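Local coordinates for aspartate semialdehyde dehydrogenase (Francisella tularensis subsp. tularensis, PDB 4WOJ), which probably catalyses the NADPH-dependent reductive dephosphorylation of L-aspartyl-4-phosphate to L-aspartate-semialdehyde, an early step in lysine, methionine and threonine synthesis, at residues D118-D123 with A149-L154; P230-G235 with T241-K246; E250-K253 with K259-P262. All blocks are in the same frame, centred on the assembly; numbering follows the deposited sequence.

Contact 1 (D118-D123 with A149-L154); sequences DPLNHD and AIAGLL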
loop_
_atom_site.group_PDB
_atom_site.type_symbol
_atom_site.label_atom_id
_atom_site.label_comp_id
_atom_site.label_asym_id
_atom_site.label_seq_id
_atom_site.Cartn_x
_atom_site.Cartn_y
_atom_site.Cartn_z
ATOM N N ASP B 118 -21.056 13.560 -10.528
ATOM C CA ASP B 118 -22.460 13.935 -10.402
ATOM C C ASP B 118 -23.216 13.255 -9.250
ATOM O O ASP B 118 -24.194 13.803 -8.786
ATOM C CB ASP B 118 -23.208 13.697 -11.709
ATOM C CG ASP B 118 -23.380 12.218 -12.003
ATOM O OD1 ASP B 118 -22.439 11.622 -12.575
ATOM O OD2 ASP B 118 -24.421 11.652 -11.628
ATOM N N PRO B 119 -22.769 12.081 -8.775
ATOM C CA PRO B 119 -23.428 11.612 -7.547
ATOM C C PRO B 119 -23.171 12.530 -6.344
ATOM O O PRO B 119 -23.754 12.335 -5.281
ATOM C CB PRO B 119 -22.794 10.237 -7.319
ATOM C CG PRO B 119 -22.359 9.819 -8.663
ATOM C CD PRO B 119 -21.822 11.078 -9.272
ATOM N N LEU B 120 -22.273 13.498 -6.496
ATOM C CA LEU B 120 -22.009 14.474 -5.409
ATOM C C LEU B 120 -22.334 15.927 -5.756
ATOM O O LEU B 120 -22.688 16.699 -4.885
ATOM C CB LEU B 120 -20.552 14.342 -4.930
ATOM C CG LEU B 120 -20.326 13.260 -3.863
ATOM C CD1 LEU B 120 -18.852 13.088 -3.596
ATOM C CD2 LEU B 120 -21.038 13.635 -2.570
ATOM N N ASN B 121 -22.210 16.308 -7.020
ATOM C CA ASN B 121 -22.380 17.704 -7.391
ATOM C C ASN B 121 -23.178 17.838 -8.651
ATOM O O ASN B 121 -22.940 18.734 -9.454
ATOM C CB ASN B 121 -21.037 18.384 -7.607
ATOM C CG ASN B 121 -20.290 17.829 -8.807
ATOM O OD1 ASN B 121 -20.603 16.755 -9.304
ATOM N ND2 ASN B 121 -19.302 18.561 -9.272
ATOM N N HIS B 122 -24.136 16.954 -8.845
ATOM C CA HIS B 122 -25.012 17.094 -9.981
ATOM C C HIS B 122 -25.699 18.484 -10.033
ATOM O O HIS B 122 -25.708 19.153 -11.091
ATOM C CB HIS B 122 -26.076 16.039 -9.904
ATOM C CG HIS B 122 -26.776 15.806 -11.194
ATOM N ND1 HIS B 122 -27.218 14.559 -11.574
ATOM C CD2 HIS B 122 -27.124 16.651 -12.193
ATOM C CE1 HIS B 122 -27.826 14.648 -12.744
ATOM N NE2 HIS B 122 -27.793 15.908 -13.136
ATOM N N ASP B 123 -26.259 18.910 -8.901
ATOM C CA ASP B 123 -26.957 20.228 -8.834
ATOM C C ASP B 123 -26.113 21.399 -9.343
ATOM O O ASP B 123 -26.623 22.375 -9.884
ATOM C CB ASP B 123 -27.504 20.532 -7.446
ATOM C CG ASP B 123 -26.558 20.132 -6.298
ATOM O OD1 ASP B 123 -25.316 20.021 -6.447
ATOM O OD2 ASP B 123 -27.109 19.906 -5.201
ATOM N N ALA B 149 -16.762 6.769 -2.005
ATOM C CA ALA B 149 -16.802 5.765 -0.955
ATOM C C ALA B 149 -17.410 6.340 0.352
ATOM O O ALA B 149 -18.259 5.718 0.982
ATOM C CB ALA B 149 -15.417 5.243 -0.690
ATOM N N ILE B 150 -16.988 7.533 0.736
ATOM C CA ILE B 150 -17.536 8.166 1.943
ATOM C C ILE B 150 -18.530 9.298 1.610
ATOM O O ILE B 150 -18.742 10.219 2.406
ATOM C CB ILE B 150 -16.417 8.682 2.853
ATOM C CG1 ILE B 150 -15.471 9.607 2.094
ATOM C CG2 ILE B 150 -15.648 7.498 3.406
ATOM C CD1 ILE B 150 -14.484 10.323 2.984
ATOM N N ALA B 151 -19.157 9.184 0.444
ATOM C CA ALA B 151 -20.124 10.163 -0.004
ATOM C C ALA B 151 -21.218 10.452 1.031
ATOM O O ALA B 151 -21.670 11.575 1.155
ATOM C CB ALA B 151 -20.751 9.720 -1.317
ATOM N N GLY B 152 -21.644 9.406 1.732
ATOM C CA GLY B 152 -22.782 9.471 2.625
ATOM C C GLY B 152 -22.465 10.251 3.881
ATOM O O GLY B 152 -23.355 10.724 4.532
ATOM N N LEU B 153 -21.192 10.352 4.213
ATOM C CA LEU B 153 -20.715 11.255 5.254
ATOM C C LEU B 153 -20.495 12.695 4.721
ATOM O O LEU B 153 -20.765 13.684 5.420
ATOM C CB LEU B 153 -19.443 10.675 5.875
ATOM C CG LEU B 153 -19.615 9.311 6.568
ATOM C CD1 LEU B 153 -18.278 8.658 6.846
ATOM C CD2 LEU B 153 -20.362 9.440 7.878
ATOM N N LEU B 154 -20.054 12.821 3.473
ATOM C CA LEU B 154 -19.733 14.144 2.927
ATOM C C LEU B 154 -20.990 14.962 2.666
ATOM O O LEU B 154 -21.039 16.156 2.960
ATOM C CB LEU B 154 -18.929 14.037 1.659
ATOM C CG LEU B 154 -17.606 13.300 1.826
ATOM C CD1 LEU B 154 -17.156 12.707 0.506
ATOM C CD2 LEU B 154 -16.547 14.220 2.388
#

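Contact 2 (P230-G235 with T241-K246); sequences PWIDVG and TKEEYK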
loop_
_atom_site.group_PDB
_atom_site.type_symbol
_atom_site.label_atom_id
_atom_site.label_comp_id
_atom_site.label_asym_id
_atom_site.label_seq_id
_atom_site.Cartn_x
_atom_site.Cartn_y
_atom_site.Cartn_z
ATOM N N PRO B 230 6.748 5.375 -3.583
ATOM C CA PRO B 230 6.031 6.385 -2.846
ATOM C C PRO B 230 6.277 7.795 -3.348
ATOM O O PRO B 230 6.465 8.716 -2.543
ATOM C CB PRO B 230 6.515 6.179 -1.400
ATOM C CG PRO B 230 7.908 5.692 -1.564
ATOM C CD PRO B 230 7.907 4.874 -2.843
ATOM N N TRP B 231 6.259 7.945 -4.673
ATOM C CA TRP B 231 6.239 9.245 -5.344
ATOM C C TRP B 231 5.451 9.191 -6.642
ATOM O O TRP B 231 5.818 8.470 -7.558
ATOM C CB TRP B 231 7.632 9.734 -5.651
ATOM C CG TRP B 231 7.660 11.187 -6.034
ATOM C CD1 TRP B 231 7.322 11.730 -7.246
ATOM C CD2 TRP B 231 8.059 12.279 -5.210
ATOM N NE1 TRP B 231 7.496 13.086 -7.223
ATOM C CE2 TRP B 231 7.952 13.451 -5.982
ATOM C CE3 TRP B 231 8.548 12.382 -3.906
ATOM C CZ2 TRP B 231 8.295 14.727 -5.474
ATOM C CZ3 TRP B 231 8.884 13.675 -3.390
ATOM C CH2 TRP B 231 8.748 14.812 -4.176
ATOM N N ILE B 232 4.381 9.981 -6.714
ATOM C CA ILE B 232 3.579 10.088 -7.921
ATOM C C ILE B 232 3.482 11.533 -8.350
ATOM O O ILE B 232 2.992 12.364 -7.620
ATOM C CB ILE B 232 2.184 9.402 -7.760
ATOM C CG1 ILE B 232 2.389 7.877 -7.742
ATOM C CG2 ILE B 232 1.268 9.725 -8.938
ATOM C CD1 ILE B 232 1.174 7.054 -7.452
ATOM N N ASP B 233 3.958 11.809 -9.563
ATOM C CA ASP B 233 3.848 13.139 -10.182
ATOM C C ASP B 233 4.948 14.148 -9.733
ATOM O O ASP B 233 6.041 13.767 -9.355
ATOM C CB ASP B 233 2.442 13.715 -10.008
ATOM C CG ASP B 233 1.946 14.411 -11.281
ATOM O OD1 ASP B 233 2.129 15.660 -11.385
ATOM O OD2 ASP B 233 1.394 13.710 -12.176
ATOM N N VAL B 234 4.661 15.436 -9.832
ATOM C CA VAL B 234 5.697 16.480 -9.743
ATOM C C VAL B 234 5.846 16.958 -8.279
ATOM O O VAL B 234 4.920 16.838 -7.471
ATOM C CB VAL B 234 5.427 17.666 -10.749
ATOM C CG1 VAL B 234 5.582 19.040 -10.095
ATOM C CG2 VAL B 234 6.341 17.575 -11.960
ATOM N N GLY B 235 7.041 17.442 -7.953
ATOM C CA GLY B 235 7.331 17.967 -6.621
ATOM C C GLY B 235 6.587 19.260 -6.393
ATOM O O GLY B 235 6.523 20.115 -7.276
ATOM N N THR B 241 3.613 15.635 -3.365
ATOM C CA THR B 241 3.672 15.502 -4.806
ATOM C C THR B 241 2.432 16.208 -5.336
ATOM O O THR B 241 1.522 16.577 -4.567
ATOM C CB THR B 241 3.696 14.045 -5.303
ATOM O OG1 THR B 241 2.498 13.367 -4.931
ATOM C CG2 THR B 241 4.843 13.310 -4.705
ATOM N N LYS B 242 2.395 16.418 -6.644
ATOM C CA LYS B 242 1.246 17.084 -7.254
ATOM C C LYS B 242 0.017 16.188 -7.082
ATOM O O LYS B 242 -1.090 16.688 -6.817
ATOM C CB LYS B 242 1.491 17.449 -8.715
ATOM C CG LYS B 242 0.616 18.593 -9.229
ATOM C CD LYS B 242 1.305 19.345 -10.368
ATOM C CE LYS B 242 1.080 18.704 -11.740
ATOM N NZ LYS B 242 0.022 19.427 -12.512
ATOM N N GLU B 243 0.243 14.872 -7.172
ATOM C CA GLU B 243 -0.803 13.868 -6.943
ATOM C C GLU B 243 -1.542 14.048 -5.642
ATOM O O GLU B 243 -2.765 13.896 -5.594
ATOM C CB GLU B 243 -0.199 12.459 -6.961
ATOM C CG GLU B 243 -1.227 11.325 -7.049
ATOM C CD GLU B 243 -1.998 11.323 -8.357
ATOM O OE1 GLU B 243 -1.644 12.099 -9.273
ATOM O OE2 GLU B 243 -2.953 10.514 -8.488
ATOM N N GLU B 244 -0.774 14.379 -4.600
ATOM C CA GLU B 244 -1.255 14.545 -3.212
ATOM C C GLU B 244 -1.937 15.905 -2.944
ATOM O O GLU B 244 -2.960 15.974 -2.276
ATOM C CB GLU B 244 -0.076 14.368 -2.245
ATOM C CG GLU B 244 0.537 12.973 -2.295
ATOM C CD GLU B 244 1.964 12.882 -1.763
ATOM O OE1 GLU B 244 2.608 13.917 -1.463
ATOM O OE2 GLU B 244 2.457 11.748 -1.645
ATOM N N TYR B 245 -1.365 16.981 -3.466
ATOM C CA TYR B 245 -1.985 18.305 -3.369
ATOM C C TYR B 245 -3.366 18.335 -4.105
ATOM O O TYR B 245 -4.253 19.076 -3.716
ATOM C CB TYR B 245 -1.010 19.387 -3.917
ATOM C CG TYR B 245 -1.692 20.592 -4.528
ATOM C CD1 TYR B 245 -1.925 21.745 -3.787
ATOM C CD2 TYR B 245 -2.132 20.557 -5.857
ATOM C CE1 TYR B 245 -2.571 22.826 -4.369
ATOM C CE2 TYR B 245 -2.780 21.631 -6.449
ATOM C CZ TYR B 245 -2.999 22.759 -5.709
ATOM O OH TYR B 245 -3.649 23.803 -6.332
ATOM N N LYS B 246 -3.504 17.591 -5.207
ATOM C CA LYS B 246 -4.773 17.530 -5.950
ATOM C C LYS B 246 -5.931 17.147 -5.059
ATOM O O LYS B 246 -7.050 17.608 -5.250
ATOM C CB LYS B 246 -4.755 16.459 -7.050
ATOM C CG LYS B 246 -3.913 16.789 -8.261
ATOM C CD LYS B 246 -4.088 15.766 -9.373
ATOM C CE LYS B 246 -3.097 15.988 -10.519
ATOM N NZ LYS B 246 -1.844 15.175 -10.361
HETATM O O HOH W 1 3.403 10.524 -3.864
#

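Contact 3 (E250-K253 with K259-P262); sequences ELNK and KTIP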
loop_
_atom_site.group_PDB
_atom_site.type_symbol
_atom_site.label_atom_id
_atom_site.label_comp_id
_atom_site.label_asym_id
_atom_site.label_seq_id
_atom_site.Cartn_x
_atom_site.Cartn_y
_atom_site.Cartn_z
ATOM N N GLU B 250 -9.394 19.763 -5.083
ATOM C CA GLU B 250 -10.434 19.157 -5.944
ATOM C C GLU B 250 -11.672 18.712 -5.146
ATOM O O GLU B 250 -12.804 19.013 -5.527
ATOM C CB GLU B 250 -9.861 17.979 -6.751
ATOM C CG GLU B 250 -8.787 18.424 -7.739
ATOM C CD GLU B 250 -8.239 17.311 -8.632
ATOM O OE1 GLU B 250 -8.838 16.211 -8.689
ATOM O OE2 GLU B 250 -7.172 17.534 -9.250
ATOM N N LEU B 251 -11.446 18.026 -4.029
ATOM C CA LEU B 251 -12.548 17.647 -3.137
ATOM C C LEU B 251 -13.352 18.876 -2.720
ATOM O O LEU B 251 -14.578 18.882 -2.775
ATOM C CB LEU B 251 -12.049 16.921 -1.873
ATOM C CG LEU B 251 -13.149 16.582 -0.847
ATOM C CD1 LEU B 251 -14.060 15.506 -1.412
ATOM C CD2 LEU B 251 -12.600 16.156 0.491
ATOM N N ASN B 252 -12.661 19.926 -2.310
ATOM C CA ASN B 252 -13.357 21.170 -1.907
ATOM C C ASN B 252 -14.021 21.887 -3.087
ATOM O O ASN B 252 -15.114 22.424 -2.964
ATOM C CB ASN B 252 -12.435 22.044 -1.068
ATOM C CG ASN B 252 -12.211 21.430 0.310
ATOM O OD1 ASN B 252 -13.099 21.480 1.163
ATOM N ND2 ASN B 252 -11.076 20.764 0.503
ATOM N N LYS B 253 -13.408 21.810 -4.257
ATOM C CA LYS B 253 -14.071 22.345 -5.453
ATOM C C LYS B 253 -15.337 21.528 -5.776
ATOM O O LYS B 253 -16.359 22.092 -6.110
ATOM C CB LYS B 253 -13.125 22.424 -6.643
ATOM C CG LYS B 253 -13.815 22.960 -7.883
ATOM C CD LYS B 253 -12.861 23.572 -8.905
ATOM C CE LYS B 253 -13.659 24.421 -9.891
ATOM N NZ LYS B 253 -12.813 24.959 -10.996
ATOM N N LYS B 259 -16.374 25.692 4.259
ATOM C CA LYS B 259 -15.336 25.383 5.213
ATOM C C LYS B 259 -14.412 24.336 4.624
ATOM O O LYS B 259 -14.834 23.206 4.385
ATOM C CB LYS B 259 -16.004 24.850 6.492
ATOM C CG LYS B 259 -15.057 24.615 7.655
ATOM C CD LYS B 259 -15.693 23.679 8.665
ATOM C CE LYS B 259 -14.958 23.705 10.000
ATOM N NZ LYS B 259 -15.273 24.922 10.801
ATOM N N THR B 260 -13.148 24.672 4.407
ATOM C CA THR B 260 -12.263 23.673 3.801
ATOM C C THR B 260 -12.121 22.394 4.638
ATOM O O THR B 260 -11.922 22.423 5.845
ATOM C CB THR B 260 -10.863 24.180 3.465
ATOM O OG1 THR B 260 -10.142 23.101 2.835
ATOM C CG2 THR B 260 -10.117 24.648 4.723
ATOM N N ILE B 261 -12.261 21.269 3.963
ATOM C CA ILE B 261 -11.988 19.977 4.547
ATOM C C ILE B 261 -10.582 19.608 4.085
ATOM O O ILE B 261 -10.358 19.334 2.884
ATOM C CB ILE B 261 -13.000 18.946 4.036
ATOM C CG1 ILE B 261 -14.385 19.288 4.556
ATOM C CG2 ILE B 261 -12.607 17.500 4.391
ATOM C CD1 ILE B 261 -15.454 18.685 3.664
ATOM N N PRO B 262 -9.621 19.599 5.015
ATOM C CA PRO B 262 -8.301 19.177 4.614
ATOM C C PRO B 262 -8.286 17.701 4.166
ATOM O O PRO B 262 -8.977 16.862 4.738
ATOM C CB PRO B 262 -7.471 19.377 5.880
ATOM C CG PRO B 262 -8.249 20.282 6.759
ATOM C CD PRO B 262 -9.667 20.025 6.419
#

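Contact 1 (D118-D123 with A149-L154)
L120 points its forked end at A151 and L154, so that one side chain from the start of helix 118-130 meets one face of the short helix 151-154. Helix 118-130 is the connection of a beta-alpha-beta unit in the Rossmann-type NAD-binding domain, joining the neighbouring parallel strands 113-116 and 135-138. The two backbones are held well apart, with 7.2 Å between L120 CA and A151 CA, and the leucine spans that gap. Its chi1 of -85° leaves CG beside the backbone N, and chi2 of 173° then extends CD1 away from CA while CD2 branches to the side. The branches divide the work: CD2 meets the methyl of A151, and CD1 reaches toward L154. A151 and L154 stand three residues apart, nearly one turn, and so present their side chains on the same face. Alanine suits the first place because its single methyl allows close approach, whereas leucine at the second reaches farther out to extend the apolar surface. I150, at the N-cap position, begins this turn through a backbone bond from L154 N to I150 O of 3.1 Å. The polar neighbours of L120 are engaged otherwise: D118 forms a salt bridge with R363 of helix 354-369, and N121 bonds back to L115 and L117. L120 also touches S147 of helix 141-149. Across the contact itself only methyl groups meet, L120 CD2 lying 4.1 Å from A151 CB and L120 CD1 a looser 4.5 Å from L154 CD1.

Contact 2 (P230-G235 with T241-K246)
E243 leans on I232 along most of its length. Its CB lies against the carbonyl oxygen of I232, with E243 CB 3.3 Å from I232 O, and its CG lies against the branch methyl, 3.5 Å from I232 CG2. A bend at chi2 (65°) then turns the carboxylate so that CD and OE1 still pass the same methyl. The aliphatic part of the glutamate thus packs like a hydrocarbon while its tip remains polar. OE1 receives a weak bond from K246 NZ at 3.3 Å, and the same NZ makes a long salt bridge with D233 OD2, 4.0 Å away. The lysine probably offsets the two acids, which would otherwise face each other as like charges. OE2 is bonded by N140, and the side chain of E243 comes within about 5 Å of that of C141, the predicted acyl-thioester residue.

Just before E243, the helix begins with a capping box. T241 N donates to E244 OE1 at 2.8 Å from above the carboxylate plane, and T241 OG1 in turn accepts a weak bond from E244 N. E244 OE1 also forms salt bridges with R333 and K335 of the second subunit, so this helix start reaches the dimer interface. Threonine serves doubly here: while OG1 caps, CG2 makes a CH-pi contact over the face of the W231 indole, 3.4 Å from the five-membered ring centroid and 15° off its normal. The ring is steadied by W231 NE1 bonding to D233 O. A water joins I232 N, T241 OG1 and E244 OE2. Next to T241, K242 N donates to V234 O at 2.7 Å.

Contact 3 (E250-K253 with K259-P262)
The amide of N252 turns its edge to the backbone of I261 and one face to T260. Over that face stands T260 OG1, 3.4 Å from N252 ND2 but at a poor angle for bonding. At the edge two nearly straight bonds run to a single residue: I261 N donates to N252 OD1 at 2.9 Å, tilted 21° from the carbonyl plane, and N252 ND2 donates to I261 O at 2.9 Å. For the second bond the acceptor lies in the amide plane, although the donor stands above the carbonyl plane of I261. Asparagine suits the place because its side chain offers both a donor and an acceptor and so imitates a peptide group. OD1 is also bonded by T257 and ND2 bonds to A248 O, so four bonds, to three residues, fix the rotation of the amide. Beside it, L251 CD2 meets I261 CG2 at 4.1 Å. The side chain of I261 also touches V159 of strand 159-167. The arrangement fastens the residues after helix 242-255 to that helix, in the helix-loop-strand connection to strand 263-266 of the mixed sheet in the dimerisation domain.

How the contacts relate
The three contacts follow one another along the chain, and none nests in or crosses another. Contact 1 closes a stretch that runs through the rest of helix 118-130, strand 135-138 and most of helix 141-149, joining the Rossmann-type part to the short helix that precedes strand 159-167. Contacts 2 and 3 close short loops at the start of helix 242-255 and just past its end; their centres lie about 17 Å apart. The first ties the helix to the loop before it, the second to the residues leading into strand 263-266. Contacts 1 and 3 do not touch, with nearest atoms about 5 Å apart, but both rest on helix 141-149, where L120 and L251 each touch S147.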